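Local coordinates for protein tapirin (Caldicellulosiruptor hydrothermalis, PDB 6N2C) that probably binds cellulose and helps its thermophilic bacterium adhere to plant biomass, through a beta-helix domain that carries a zinc ion, at residues A[178-183]-A[249-254]; A[184-189]-A[459-464]; A[213-218]-A[225-230]; A[239-242]-A[246-249]; A[271-276]-A[451-456]. All blocks are in the same frame, centred on the assembly; numbering follows the deposited sequence.

Contact 1 of 5, residues A[178-183]-A[249-254]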
# COMPACT_ATOMS: atom_id res chain seq x y z
N SER A 178 -3.74 -7.89 -16.37
CA SER A 178 -4.87 -8.81 -16.61
C SER A 178 -4.82 -10.09 -15.80
O SER A 178 -5.86 -10.72 -15.59
CB SER A 178 -5.04 -9.13 -18.13
OG SER A 178 -5.27 -7.95 -18.90
N ASN A 179 -3.65 -10.50 -15.33
CA ASN A 179 -3.56 -11.64 -14.40
C ASN A 179 -4.30 -11.42 -13.06
O ASN A 179 -4.59 -12.38 -12.40
CB ASN A 179 -2.18 -12.03 -13.98
CG ASN A 179 -1.31 -12.53 -15.12
OD1 ASN A 179 -0.13 -12.18 -15.16
ND2 ASN A 179 -1.81 -13.33 -15.98
N ILE A 180 -4.60 -10.19 -12.69
CA ILE A 180 -5.45 -9.94 -11.51
C ILE A 180 -6.77 -10.74 -11.57
O ILE A 180 -7.32 -11.12 -10.54
CB ILE A 180 -5.58 -8.42 -11.26
CG1 ILE A 180 -4.26 -7.93 -10.59
CG2 ILE A 180 -6.72 -8.09 -10.35
CD1 ILE A 180 -4.07 -6.40 -10.69
N PHE A 181 -7.28 -10.93 -12.80
CA PHE A 181 -8.58 -11.58 -12.99
C PHE A 181 -8.44 -13.04 -13.29
O PHE A 181 -9.46 -13.70 -13.49
CB PHE A 181 -9.30 -10.92 -14.15
CG PHE A 181 -9.44 -9.44 -13.97
CD1 PHE A 181 -10.39 -8.92 -13.13
CD2 PHE A 181 -8.52 -8.58 -14.56
CE1 PHE A 181 -10.45 -7.56 -12.94
CE2 PHE A 181 -8.60 -7.23 -14.38
CZ PHE A 181 -9.55 -6.71 -13.56
N ASP A 182 -7.22 -13.56 -13.26
CA ASP A 182 -6.95 -14.97 -13.44
C ASP A 182 -6.52 -15.63 -12.14
O ASP A 182 -5.33 -15.54 -11.70
CB ASP A 182 -5.89 -15.13 -14.50
CG ASP A 182 -5.57 -16.57 -14.84
OD1 ASP A 182 -5.88 -17.47 -14.05
OD2 ASP A 182 -4.87 -16.78 -15.93
N PHE A 183 -7.48 -16.38 -11.55
CA PHE A 183 -7.18 -16.98 -10.24
C PHE A 183 -6.28 -18.17 -10.25
O PHE A 183 -6.04 -18.78 -9.20
CB PHE A 183 -8.47 -17.04 -9.38
CG PHE A 183 -8.89 -15.71 -8.91
CD1 PHE A 183 -8.37 -15.22 -7.71
CD2 PHE A 183 -9.62 -14.88 -9.76
CE1 PHE A 183 -8.65 -13.91 -7.36
CE2 PHE A 183 -9.93 -13.60 -9.39
CZ PHE A 183 -9.37 -13.13 -8.15
N VAL A 249 5.97 -5.20 -3.42
CA VAL A 249 4.81 -5.40 -4.32
C VAL A 249 5.19 -4.73 -5.64
O VAL A 249 5.25 -3.49 -5.76
CB VAL A 249 3.49 -4.85 -3.78
CG1 VAL A 249 2.39 -5.28 -4.78
CG2 VAL A 249 3.21 -5.45 -2.42
N ASN A 250 5.44 -5.55 -6.65
CA ASN A 250 5.95 -5.01 -7.95
C ASN A 250 4.92 -4.13 -8.64
O ASN A 250 5.24 -3.02 -9.11
CB ASN A 250 6.43 -6.12 -8.86
CG ASN A 250 7.24 -5.60 -10.02
OD1 ASN A 250 8.14 -4.78 -9.83
ND2 ASN A 250 6.89 -6.01 -11.22
N ASN A 251 3.68 -4.60 -8.69
CA ASN A 251 2.64 -3.89 -9.48
C ASN A 251 1.71 -3.08 -8.56
O ASN A 251 2.04 -1.96 -8.19
CB ASN A 251 1.93 -4.85 -10.42
CG ASN A 251 1.03 -4.13 -11.38
OD1 ASN A 251 1.48 -3.24 -12.12
ND2 ASN A 251 -0.22 -4.44 -11.34
N LEU A 252 0.61 -3.64 -8.11
CA LEU A 252 -0.21 -2.81 -7.25
C LEU A 252 -0.56 -3.49 -5.93
O LEU A 252 -0.83 -4.69 -5.86
CB LEU A 252 -1.47 -2.28 -7.95
CG LEU A 252 -2.51 -3.37 -8.16
CD1 LEU A 252 -3.40 -3.57 -6.94
CD2 LEU A 252 -3.35 -3.04 -9.40
N MET A 253 -0.58 -2.64 -4.90
CA MET A 253 -1.12 -2.99 -3.60
C MET A 253 -2.28 -2.09 -3.39
O MET A 253 -2.18 -0.85 -3.43
CB MET A 253 -0.08 -2.79 -2.49
CG MET A 253 -0.63 -3.04 -1.10
SD MET A 253 0.77 -3.10 0.03
CE MET A 253 -0.07 -3.57 1.52
N TYR A 254 -3.47 -2.70 -3.18
CA TYR A 254 -4.70 -2.01 -2.92
C TYR A 254 -5.27 -2.44 -1.58
O TYR A 254 -5.33 -3.61 -1.33
CB TYR A 254 -5.81 -2.32 -4.00
CG TYR A 254 -7.18 -1.78 -3.54
CD1 TYR A 254 -7.52 -0.42 -3.75
CD2 TYR A 254 -8.14 -2.57 -2.87
CE1 TYR A 254 -8.70 0.11 -3.27
CE2 TYR A 254 -9.33 -2.04 -2.41
CZ TYR A 254 -9.62 -0.74 -2.62
OH TYR A 254 -10.79 -0.24 -2.19
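The backbones of Ile180 and Leu252 stay 9.8 Å apart, CA to CA, so a short 3-10 turn at 178-181 meets a strand through side chains alone. The turn is closed by bonds from Phe181 N to Ser178 O (3.1 Å) and from Asp182 N to Asn179 O (3.0 Å), which present Ile180 to the strand while its neighbours face other parts of the protein. The link is one pair of methyl groups: CD1 of Ile180 lies 3.7 Å from CD2 of Leu252, the two side chains meeting at a slant. Ile180 carries CG1 beside its own backbone N (chi1 -77°), and its extended second torsion sends CD1 forward to the strand. Leu252 places CG between N and the carbonyl carbon (chi1 73°), which swings CD2 over to the isoleucine. Two conformers of this leucine are modelled, so the exact methyl fit is less certain. Beside the pair, Ile180 CD1 is 4.4 Å from Asn251 ND2. That amide is occupied otherwise: ND2 bonds to Asn231 OD1, which also receives Leu252 N, a side-chain link between successive turns that recalls the asparagine ladders of beta-helices. Ala175 O takes ND2 as well. Leu252 lies on strand 252-255, just past the corner at 250-251, with strands 231-234 and 273-276 as neighbours. On the outward side of this beta-helix face, but buried, Ile180 and Leu252 both touch Ile233 of strand 231-234 and Ile452 of helix 451-457.

Contact 2 of 5, residues A[184-189]-A[459-464]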
# COMPACT_ATOMS: atom_id res chain seq x y z
N THR A 184 -5.72 -18.55 -11.42
CA THR A 184 -4.65 -19.51 -11.42
C THR A 184 -3.25 -18.84 -11.16
O THR A 184 -2.19 -19.57 -11.18
CB THR A 184 -4.51 -20.31 -12.74
OG1 THR A 184 -4.08 -19.45 -13.78
CG2 THR A 184 -5.85 -20.98 -13.07
N THR A 185 -3.25 -17.54 -10.94
CA THR A 185 -2.01 -16.77 -10.66
C THR A 185 -1.91 -16.32 -9.20
O THR A 185 -1.12 -15.45 -8.88
CB THR A 185 -1.87 -15.53 -11.58
OG1 THR A 185 -2.82 -14.53 -11.27
CG2 THR A 185 -2.05 -15.97 -13.04
N TYR A 186 -2.76 -16.88 -8.35
CA TYR A 186 -2.81 -16.51 -6.92
C TYR A 186 -2.26 -17.57 -6.03
O TYR A 186 -2.68 -18.74 -6.08
CB TYR A 186 -4.25 -16.10 -6.47
CG TYR A 186 -4.70 -14.73 -6.94
CD1 TYR A 186 -4.97 -14.48 -8.27
CD2 TYR A 186 -4.93 -13.74 -6.05
CE1 TYR A 186 -5.39 -13.24 -8.72
CE2 TYR A 186 -5.43 -12.52 -6.45
CZ TYR A 186 -5.64 -12.27 -7.79
OH TYR A 186 -6.11 -11.04 -8.19
N GLY A 187 -1.35 -17.20 -5.14
CA GLY A 187 -0.79 -18.13 -4.23
C GLY A 187 -1.56 -18.27 -2.93
O GLY A 187 -1.58 -19.34 -2.30
N LEU A 188 -2.19 -17.18 -2.52
CA LEU A 188 -3.02 -17.13 -1.26
C LEU A 188 -4.27 -16.32 -1.59
O LEU A 188 -4.22 -15.20 -2.16
CB LEU A 188 -2.23 -16.51 -0.04
CG LEU A 188 -0.90 -17.17 0.24
CD1 LEU A 188 -0.17 -16.33 1.26
CD2 LEU A 188 -1.03 -18.57 0.72
N PHE A 189 -5.43 -16.90 -1.21
CA PHE A 189 -6.72 -16.18 -1.39
C PHE A 189 -7.59 -16.49 -0.21
O PHE A 189 -7.69 -17.66 0.18
CB PHE A 189 -7.38 -16.73 -2.61
CG PHE A 189 -8.70 -16.15 -2.88
CD1 PHE A 189 -9.82 -16.62 -2.16
CD2 PHE A 189 -8.91 -15.25 -3.89
CE1 PHE A 189 -11.12 -16.13 -2.48
CE2 PHE A 189 -10.20 -14.74 -4.18
CZ PHE A 189 -11.29 -15.13 -3.43
N ASN A 459 -18.33 -4.61 -7.98
CA ASN A 459 -18.89 -5.77 -7.31
C ASN A 459 -18.66 -7.07 -8.12
O ASN A 459 -18.87 -8.15 -7.61
CB ASN A 459 -20.40 -5.58 -7.05
CG ASN A 459 -20.72 -4.28 -6.34
OD1 ASN A 459 -20.07 -3.93 -5.37
ND2 ASN A 459 -21.75 -3.56 -6.82
N THR A 460 -18.26 -6.97 -9.38
CA THR A 460 -17.84 -8.10 -10.14
C THR A 460 -16.54 -8.73 -9.61
O THR A 460 -16.27 -9.88 -9.91
CB THR A 460 -17.64 -7.73 -11.62
OG1 THR A 460 -16.87 -6.52 -11.75
CG2 THR A 460 -18.97 -7.52 -12.33
N PHE A 461 -15.74 -7.98 -8.83
CA PHE A 461 -14.45 -8.58 -8.43
C PHE A 461 -14.48 -9.03 -7.02
O PHE A 461 -14.75 -8.23 -6.13
CB PHE A 461 -13.31 -7.54 -8.62
CG PHE A 461 -11.97 -8.12 -8.36
CD1 PHE A 461 -11.26 -8.80 -9.37
CD2 PHE A 461 -11.36 -7.98 -7.11
CE1 PHE A 461 -10.05 -9.36 -9.10
CE2 PHE A 461 -10.10 -8.52 -6.89
CZ PHE A 461 -9.43 -9.21 -7.85
N PRO A 462 -14.14 -10.27 -6.73
CA PRO A 462 -13.50 -11.26 -7.61
C PRO A 462 -14.47 -12.33 -8.17
O PRO A 462 -14.05 -13.25 -8.90
CB PRO A 462 -12.51 -11.87 -6.66
CG PRO A 462 -13.24 -11.94 -5.34
CD PRO A 462 -13.98 -10.62 -5.32
N THR A 463 -15.73 -12.25 -7.74
CA THR A 463 -16.61 -13.40 -8.03
C THR A 463 -17.01 -13.66 -9.48
O THR A 463 -17.51 -14.76 -9.74
CB THR A 463 -17.91 -13.41 -7.16
OG1 THR A 463 -18.69 -12.28 -7.49
CG2 THR A 463 -17.61 -13.43 -5.71
N ASN A 464 -16.82 -12.73 -10.44
CA ASN A 464 -16.96 -13.08 -11.80
C ASN A 464 -16.01 -14.20 -12.20
O ASN A 464 -16.32 -14.98 -13.10
CB ASN A 464 -16.72 -11.88 -12.75
CG ASN A 464 -17.98 -11.10 -13.03
OD1 ASN A 464 -18.86 -10.94 -12.16
ND2 ASN A 464 -18.00 -10.44 -14.26
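Tyr186 and Phe461 reach toward each other from the strand and the loop: the phenol OH of Tyr186 arrives in the plane of the phenylalanine ring, at its edge, 3.8 Å from Phe461 CZ. This is the close, buried half of the contact. The phenol oxygen has its polar partner in Ile180 O; its approach to Phe461 is a plain close contact at the ring edge. Phe461 has CG opposite the backbone N (chi1 -174°), which stretches the ring inward from the loop. With a cis peptide bond before it, Pro462 lies back against Phe461, its CB 3.9 Å above the ring centre. The other half is looser: Pro462 CG is 4.2 Å from CZ of Phe189, near the plane of that ring and at its edge. Pro462 is partly exposed and borders a glycerol probably from the crystallisation liquor, and beyond it Thr463, exposed, has its CB directed away from the strand. Strand 186-190 runs between strands 206-209 and 534-537, where Phe189 stacks on Tyr208 of the first and touches Ile536 of the second. The loop that follows helix 451-457 lies over this face, reaching Ile233 of strand 231-234 through Phe461.

Contact 3 of 5, residues A[213-218]-A[225-230]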
# COMPACT_ATOMS: atom_id res chain seq x y z
N ILE A 213 -5.43 -8.40 6.11
CA ILE A 213 -4.22 -9.23 6.10
C ILE A 213 -3.36 -8.75 7.26
O ILE A 213 -3.05 -7.54 7.32
CB ILE A 213 -3.45 -9.13 4.82
CG1 ILE A 213 -4.30 -9.60 3.66
CG2 ILE A 213 -2.15 -9.89 4.97
CD1 ILE A 213 -3.61 -9.54 2.29
N THR A 214 -3.03 -9.62 8.21
CA THR A 214 -2.24 -9.23 9.37
C THR A 214 -0.89 -9.95 9.42
O THR A 214 -0.83 -11.19 9.46
CB THR A 214 -3.02 -9.53 10.67
OG1 THR A 214 -4.27 -8.80 10.66
CG2 THR A 214 -2.23 -9.04 11.85
N LEU A 215 0.20 -9.17 9.44
CA LEU A 215 1.49 -9.67 9.72
C LEU A 215 1.81 -9.55 11.23
O LEU A 215 1.25 -8.70 11.96
CB LEU A 215 2.57 -8.90 9.00
CG LEU A 215 2.53 -9.02 7.48
CD1 LEU A 215 3.64 -8.13 6.95
CD2 LEU A 215 2.88 -10.44 7.07
N ARG A 216 2.68 -10.45 11.67
CA ARG A 216 3.26 -10.42 13.05
C ARG A 216 4.68 -9.99 12.92
O ARG A 216 5.25 -10.02 11.86
CB ARG A 216 3.12 -11.78 13.78
CG ARG A 216 1.70 -12.30 13.79
CD ARG A 216 0.71 -11.32 14.45
NE ARG A 216 -0.61 -11.93 14.69
CZ ARG A 216 -1.66 -11.26 15.12
NH1 ARG A 216 -1.56 -9.93 15.39
NH2 ARG A 216 -2.82 -11.90 15.27
N SER A 217 5.28 -9.61 14.03
CA SER A 217 6.63 -9.16 14.02
C SER A 217 7.63 -10.26 13.60
O SER A 217 7.44 -11.48 13.90
CB SER A 217 7.05 -8.62 15.42
OG SER A 217 7.26 -9.75 16.27
N ASP A 218 8.64 -9.85 12.87
CA ASP A 218 9.73 -10.69 12.46
C ASP A 218 10.92 -10.46 13.40
O ASP A 218 11.56 -9.44 13.43
CB ASP A 218 10.12 -10.43 11.05
CG ASP A 218 9.09 -10.98 10.02
OD1 ASP A 218 8.26 -11.89 10.36
OD2 ASP A 218 9.12 -10.43 8.91
N TYR A 225 12.95 -10.82 2.66
CA TYR A 225 11.65 -10.12 2.67
C TYR A 225 10.74 -10.98 3.42
O TYR A 225 10.98 -12.19 3.61
CB TYR A 225 11.16 -9.81 1.25
CG TYR A 225 11.13 -11.03 0.37
CD1 TYR A 225 10.13 -11.95 0.48
CD2 TYR A 225 12.08 -11.18 -0.63
CE1 TYR A 225 10.08 -13.07 -0.34
CE2 TYR A 225 12.09 -12.29 -1.46
CZ TYR A 225 11.09 -13.23 -1.34
OH TYR A 225 11.10 -14.35 -2.14
N THR A 226 9.71 -10.37 3.94
CA THR A 226 8.57 -11.03 4.49
C THR A 226 7.60 -11.47 3.38
O THR A 226 7.05 -12.59 3.42
CB THR A 226 7.85 -10.11 5.45
OG1 THR A 226 8.85 -9.62 6.40
CG2 THR A 226 6.80 -10.82 6.17
N ILE A 227 7.21 -10.52 2.53
CA ILE A 227 6.31 -10.88 1.40
C ILE A 227 6.92 -10.25 0.16
O ILE A 227 7.24 -9.06 0.14
CB ILE A 227 4.91 -10.30 1.56
CG1 ILE A 227 4.24 -10.88 2.78
CG2 ILE A 227 4.08 -10.57 0.32
CD1 ILE A 227 2.83 -10.26 2.97
N LYS A 228 7.03 -11.05 -0.90
CA LYS A 228 7.33 -10.58 -2.22
C LYS A 228 6.13 -11.02 -3.13
O LYS A 228 5.79 -12.19 -3.13
CB LYS A 228 8.63 -11.14 -2.73
CG LYS A 228 8.92 -10.61 -4.12
CD LYS A 228 10.20 -11.24 -4.66
CE LYS A 228 10.52 -10.79 -6.08
NZ LYS A 228 10.71 -9.28 -6.17
N ALA A 229 5.54 -10.07 -3.80
CA ALA A 229 4.32 -10.33 -4.62
C ALA A 229 4.30 -9.47 -5.83
O ALA A 229 4.83 -8.38 -5.83
CB ALA A 229 3.11 -10.02 -3.76
N ASP A 230 3.56 -9.88 -6.88
CA ASP A 230 3.22 -8.98 -7.94
C ASP A 230 2.12 -8.02 -7.55
O ASP A 230 2.17 -6.82 -7.85
CB ASP A 230 2.63 -9.78 -9.16
CG ASP A 230 3.64 -10.71 -9.84
OD1 ASP A 230 4.83 -10.58 -9.61
OD2 ASP A 230 3.17 -11.47 -10.72
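Thr226 and Asp218 are joined by a short hydrogen bond from Thr226 OG1 to Asp218 OD2, 2.7 Å long, the donor standing nearly in line with the C-O bond of the carboxylate. Followed outward, the threonine uses every side-chain atom. CB lies 3.7 Å from Asp218 OD2. OG1, beside the backbone N and opposite the carbonyl carbon (chi1 -53°), gives its proton to that oxygen and accepts Lys246 N from the next turn. CG2, on the other branch, is 3.6 Å from Asp218 OD2 and meets Leu215 CD2 tip to tip at 4.0 Å. The same leucine methyl also rests 4.1 Å from CD1 of Ile227, which comes in at a slant, so polar and apolar halves of the contact join at Thr226. Asp218 OD2 is gripped more widely, by a salt bridge from Arg221 NH2 and a bond from Asn245 ND2; these donors probably favour the charged carboxylate in its buried place. With a valine here, the Asp218 carboxylate would probably lose its hydroxyl donor and Lys246 N its acceptor. Leu215 and Ile227 also pack on Phe239, one turn along. Strands 213-214 and 227-229 lie in different faces of the coil, and the contact fills the corner between them: apolar side chains inside and a bonded polar cluster by the connecting loop, within a parallel beta-helix.

Contact 4 of 5, residues A[239-242]-A[246-249]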
# COMPACT_ATOMS: atom_id res chain seq x y z
N PHE A 239 -4.28 -3.65 5.49
CA PHE A 239 -3.04 -4.42 5.56
C PHE A 239 -2.31 -3.94 6.82
O PHE A 239 -2.11 -2.72 6.99
CB PHE A 239 -2.20 -4.21 4.33
CG PHE A 239 -1.01 -5.11 4.27
CD1 PHE A 239 0.17 -4.82 4.99
CD2 PHE A 239 -1.04 -6.29 3.54
CE1 PHE A 239 1.26 -5.71 4.98
CE2 PHE A 239 0.06 -7.14 3.51
CZ PHE A 239 1.19 -6.86 4.22
N ILE A 240 -2.00 -4.86 7.72
CA ILE A 240 -1.47 -4.50 9.04
C ILE A 240 -0.08 -5.07 9.16
O ILE A 240 0.10 -6.32 9.10
CB ILE A 240 -2.40 -5.07 10.16
CG1 ILE A 240 -3.78 -4.39 9.99
CG2 ILE A 240 -1.75 -4.85 11.51
CD1 ILE A 240 -4.90 -4.95 10.82
N PHE A 241 0.93 -4.20 9.38
CA PHE A 241 2.30 -4.65 9.62
C PHE A 241 2.48 -4.96 11.12
O PHE A 241 1.78 -4.38 11.96
CB PHE A 241 3.34 -3.59 9.26
CG PHE A 241 3.57 -3.38 7.78
CD1 PHE A 241 2.70 -2.65 7.02
CD2 PHE A 241 4.64 -3.90 7.18
CE1 PHE A 241 2.86 -2.50 5.66
CE2 PHE A 241 4.84 -3.71 5.84
CZ PHE A 241 3.94 -3.06 5.05
N GLY A 242 3.42 -5.83 11.45
CA GLY A 242 3.70 -6.21 12.85
C GLY A 242 5.01 -5.78 13.45
O GLY A 242 5.14 -5.69 14.70
N LYS A 246 9.29 -6.75 5.84
CA LYS A 246 9.77 -6.13 4.59
C LYS A 246 8.91 -6.67 3.42
O LYS A 246 9.01 -7.86 3.09
CB LYS A 246 11.24 -6.40 4.35
CG LYS A 246 12.18 -6.31 5.59
CD LYS A 246 12.28 -4.96 6.22
CE LYS A 246 13.17 -5.02 7.46
NZ LYS A 246 13.57 -3.64 7.85
N VAL A 247 8.13 -5.79 2.81
CA VAL A 247 7.07 -6.19 1.81
C VAL A 247 7.45 -5.52 0.52
O VAL A 247 7.72 -4.32 0.48
CB VAL A 247 5.70 -5.76 2.26
CG1 VAL A 247 4.63 -6.01 1.17
CG2 VAL A 247 5.29 -6.54 3.51
N VAL A 248 7.43 -6.29 -0.60
CA VAL A 248 7.79 -5.78 -1.90
C VAL A 248 6.63 -6.19 -2.84
O VAL A 248 6.38 -7.40 -2.95
CB VAL A 248 9.10 -6.43 -2.46
CG1 VAL A 248 9.44 -5.79 -3.79
CG2 VAL A 248 10.25 -6.16 -1.49
N VAL A 249 5.97 -5.20 -3.42
CA VAL A 249 4.81 -5.40 -4.32
C VAL A 249 5.19 -4.73 -5.64
O VAL A 249 5.25 -3.49 -5.76
CB VAL A 249 3.49 -4.85 -3.78
CG1 VAL A 249 2.39 -5.28 -4.78
CG2 VAL A 249 3.21 -5.45 -2.42
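Phe239 opens the contact by sending CZ to within 4.2 Å of Val247 CG2, the ring and the valine running alongside, head to tail. Its CG stands opposite the backbone N (chi1 -172°), and the ring extends into the interior, where it also touches Leu215, Ile213 and Met253. Ile240, next along, turns the other way to Thr214 and Asn262, the in-and-out alternation of a strand. Its backbone is bonded to Ile213 and Leu215 of the previous turn, as that of Phe239 is to Gly258 and Thr260 of the following one. Such coil-to-coil bonding is what makes a parallel beta-helix: strands 239-240 and 246-249 belong to two different faces of the coil, and their inward side chains meet across its core. Phe241 points inward again. CE2 of its ring is 3.7 Å from Val247 CG2 and CZ is 4.0 Å from the same methyl, making this the closer of the two aromatic contacts. The methyl meets both rings obliquely. Val247 delivers it by setting CG2 beside the backbone N while CG1 is the branch opposite that atom (chi1 173°). The two phenylalanines pack on each other too: CE1 of Phe239 lies 3.6 Å above the Phe241 ring, toward its rim, and CD1 of Phe241 lies at the edge of the Phe239 ring, in its plane. Beyond strand 239-240 and Phe241, Gly242 continues into the bend, its N bonded to Asn245 OD1.

Contact 5 of 5, residues A[271-276]-A[451-456]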
# COMPACT_ATOMS: atom_id res chain seq x y z
N ASN A 271 6.40 -0.71 -6.54
CA ASN A 271 7.08 -0.31 -7.80
C ASN A 271 6.13 0.16 -8.89
O ASN A 271 6.57 0.52 -9.94
CB ASN A 271 7.98 -1.41 -8.27
CG ASN A 271 9.05 -1.65 -7.29
OD1 ASN A 271 9.60 -0.68 -6.79
ND2 ASN A 271 9.33 -2.87 -6.97
N SER A 272 4.86 0.21 -8.68
CA SER A 272 3.99 0.95 -9.64
C SER A 272 2.89 1.68 -8.98
O SER A 272 2.82 2.88 -9.12
CB SER A 272 3.47 -0.07 -10.68
OG SER A 272 2.49 0.50 -11.52
N LEU A 273 2.03 1.01 -8.23
CA LEU A 273 0.84 1.69 -7.67
C LEU A 273 0.57 1.21 -6.25
O LEU A 273 0.46 -0.01 -6.04
CB LEU A 273 -0.39 1.36 -8.55
CG LEU A 273 -1.75 1.94 -8.16
CD1 LEU A 273 -1.73 3.45 -7.90
CD2 LEU A 273 -2.89 1.59 -9.13
N LEU A 274 0.35 2.17 -5.32
CA LEU A 274 -0.08 1.86 -3.93
C LEU A 274 -1.30 2.65 -3.75
O LEU A 274 -1.27 3.91 -3.91
CB LEU A 274 1.04 2.34 -2.95
CG LEU A 274 0.77 2.17 -1.49
CD1 LEU A 274 0.61 0.69 -1.23
CD2 LEU A 274 1.94 2.67 -0.70
N PHE A 275 -2.43 2.00 -3.46
CA PHE A 275 -3.71 2.67 -3.41
C PHE A 275 -4.46 2.21 -2.20
O PHE A 275 -4.69 1.01 -2.06
CB PHE A 275 -4.53 2.31 -4.70
CG PHE A 275 -5.67 3.18 -4.97
CD1 PHE A 275 -6.80 3.18 -4.13
CD2 PHE A 275 -5.66 4.07 -6.06
CE1 PHE A 275 -7.89 4.02 -4.38
CE2 PHE A 275 -6.74 4.87 -6.28
CZ PHE A 275 -7.83 4.88 -5.46
N SER A 276 -4.94 3.15 -1.38
CA SER A 276 -5.82 2.79 -0.29
C SER A 276 -6.97 3.78 -0.24
O SER A 276 -6.79 4.95 -0.48
CB SER A 276 -5.13 2.77 1.07
OG SER A 276 -5.98 2.25 2.08
N ALA A 451 -7.72 2.45 -14.12
CA ALA A 451 -8.77 1.53 -14.52
C ALA A 451 -8.72 0.25 -13.74
O ALA A 451 -9.77 -0.22 -13.34
CB ALA A 451 -8.67 1.20 -16.01
N ILE A 452 -7.53 -0.21 -13.45
CA ILE A 452 -7.39 -1.44 -12.66
C ILE A 452 -8.06 -1.30 -11.29
O ILE A 452 -8.69 -2.25 -10.80
CB ILE A 452 -5.94 -1.94 -12.58
CG1 ILE A 452 -5.81 -3.34 -12.09
CG2 ILE A 452 -5.12 -1.04 -11.66
CD1 ILE A 452 -6.49 -4.39 -12.91
N ILE A 453 -7.94 -0.13 -10.65
CA ILE A 453 -8.57 0.08 -9.36
C ILE A 453 -10.08 0.17 -9.47
O ILE A 453 -10.81 -0.40 -8.64
CB ILE A 453 -8.03 1.39 -8.67
CG1 ILE A 453 -6.52 1.30 -8.46
CG2 ILE A 453 -8.85 1.74 -7.42
CD1 ILE A 453 -6.02 0.25 -7.48
N GLU A 454 -10.59 0.84 -10.51
CA GLU A 454 -11.99 0.87 -10.79
C GLU A 454 -12.55 -0.53 -10.88
O GLU A 454 -13.62 -0.82 -10.24
CB GLU A 454 -12.31 1.62 -12.07
CG GLU A 454 -12.10 3.09 -11.95
CD GLU A 454 -12.27 3.84 -13.30
OE1 GLU A 454 -12.70 3.21 -14.33
OE2 GLU A 454 -11.84 5.04 -13.31
N GLU A 455 -11.85 -1.38 -11.58
CA GLU A 455 -12.36 -2.77 -11.81
C GLU A 455 -12.30 -3.59 -10.53
O GLU A 455 -13.24 -4.31 -10.19
CB GLU A 455 -11.63 -3.47 -12.94
CG GLU A 455 -11.74 -2.78 -14.28
CD GLU A 455 -13.24 -2.74 -14.74
OE1 GLU A 455 -13.76 -1.63 -15.05
OE2 GLU A 455 -13.87 -3.79 -14.58
N ILE A 456 -11.22 -3.45 -9.75
CA ILE A 456 -11.13 -4.18 -8.47
C ILE A 456 -12.25 -3.80 -7.51
O ILE A 456 -12.74 -4.59 -6.71
CB ILE A 456 -9.75 -3.92 -7.88
CG1 ILE A 456 -8.76 -4.84 -8.61
CG2 ILE A 456 -9.70 -4.15 -6.37
CD1 ILE A 456 -7.35 -4.26 -8.37
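Ile453 and Phe275 make the centre of the contact: the CG2 methyl of Ile453 stands over the face of the Phe275 ring, 3.8 Å from its centroid and only 9° off the ring normal, a CH-pi contact. The other branch lies over the same face, nearer the CB end, with Ile453 CG1 3.8 Å from Phe275 CD2 and Ile453 CD1 3.8 Å from Phe275 CB. Leu273, two residues back on the same face of the strand, meets Ile453 tip to tip, Leu273 CD2 lying 3.7 Å from Ile453 CG1. That leucine methyl also comes within 4.3 Å of Ile452 CG2 at the margin. With CG2 opposite the backbone N and CG1 beside it (chi1 -59°), both branches of Ile453 are laid on that one ring face. Further out, helix 451-456 passes the strand with axes 10.9 Å apart and 39° between their directions; Ile453 alone meets both Leu273 and Phe275. Phe275 is itself stacked on Phe294 of the next turn, and Leu273 touches Leu252 of the previous one. Ile456 O, bonded by Lys235 NZ, and Glu454 OE1, bonded to Tyr172 OH, add polar ties between the helix and its surroundings. If Phe275 were an alanine, the Ile453 methyl would probably lose the ring beneath it and Phe294 its stacking mate, opening a gap below the helix. With hydrocarbon on both sides, the segments are held by shape and by exclusion of water: between strand 273-276 and this helix turn the contact is wholly apolar, and the polar ties lie at other points of the helix.

From the N terminus, the chain first passes 178-183 and 184-189. Contact 1 brings the former to 249-254 and contact 2 the latter to 459-464, so the two loops cross. Contact 3 closes a short bend inside both. Contact 4 follows it in series, likewise linking two faces within the coil, and ends on the stretch where contact 1 closes, sharing Val249. Contact 5 opens after contact 1 has closed and is nested in contact 2, returning helix 451-456 to the strand beside 252-255. Contacts 3 and 4 thus build the interior of successive beta-helix turns, while contacts 1, 2 and 5 fasten the N-terminal loop, the late helix and its following loop to one outer face.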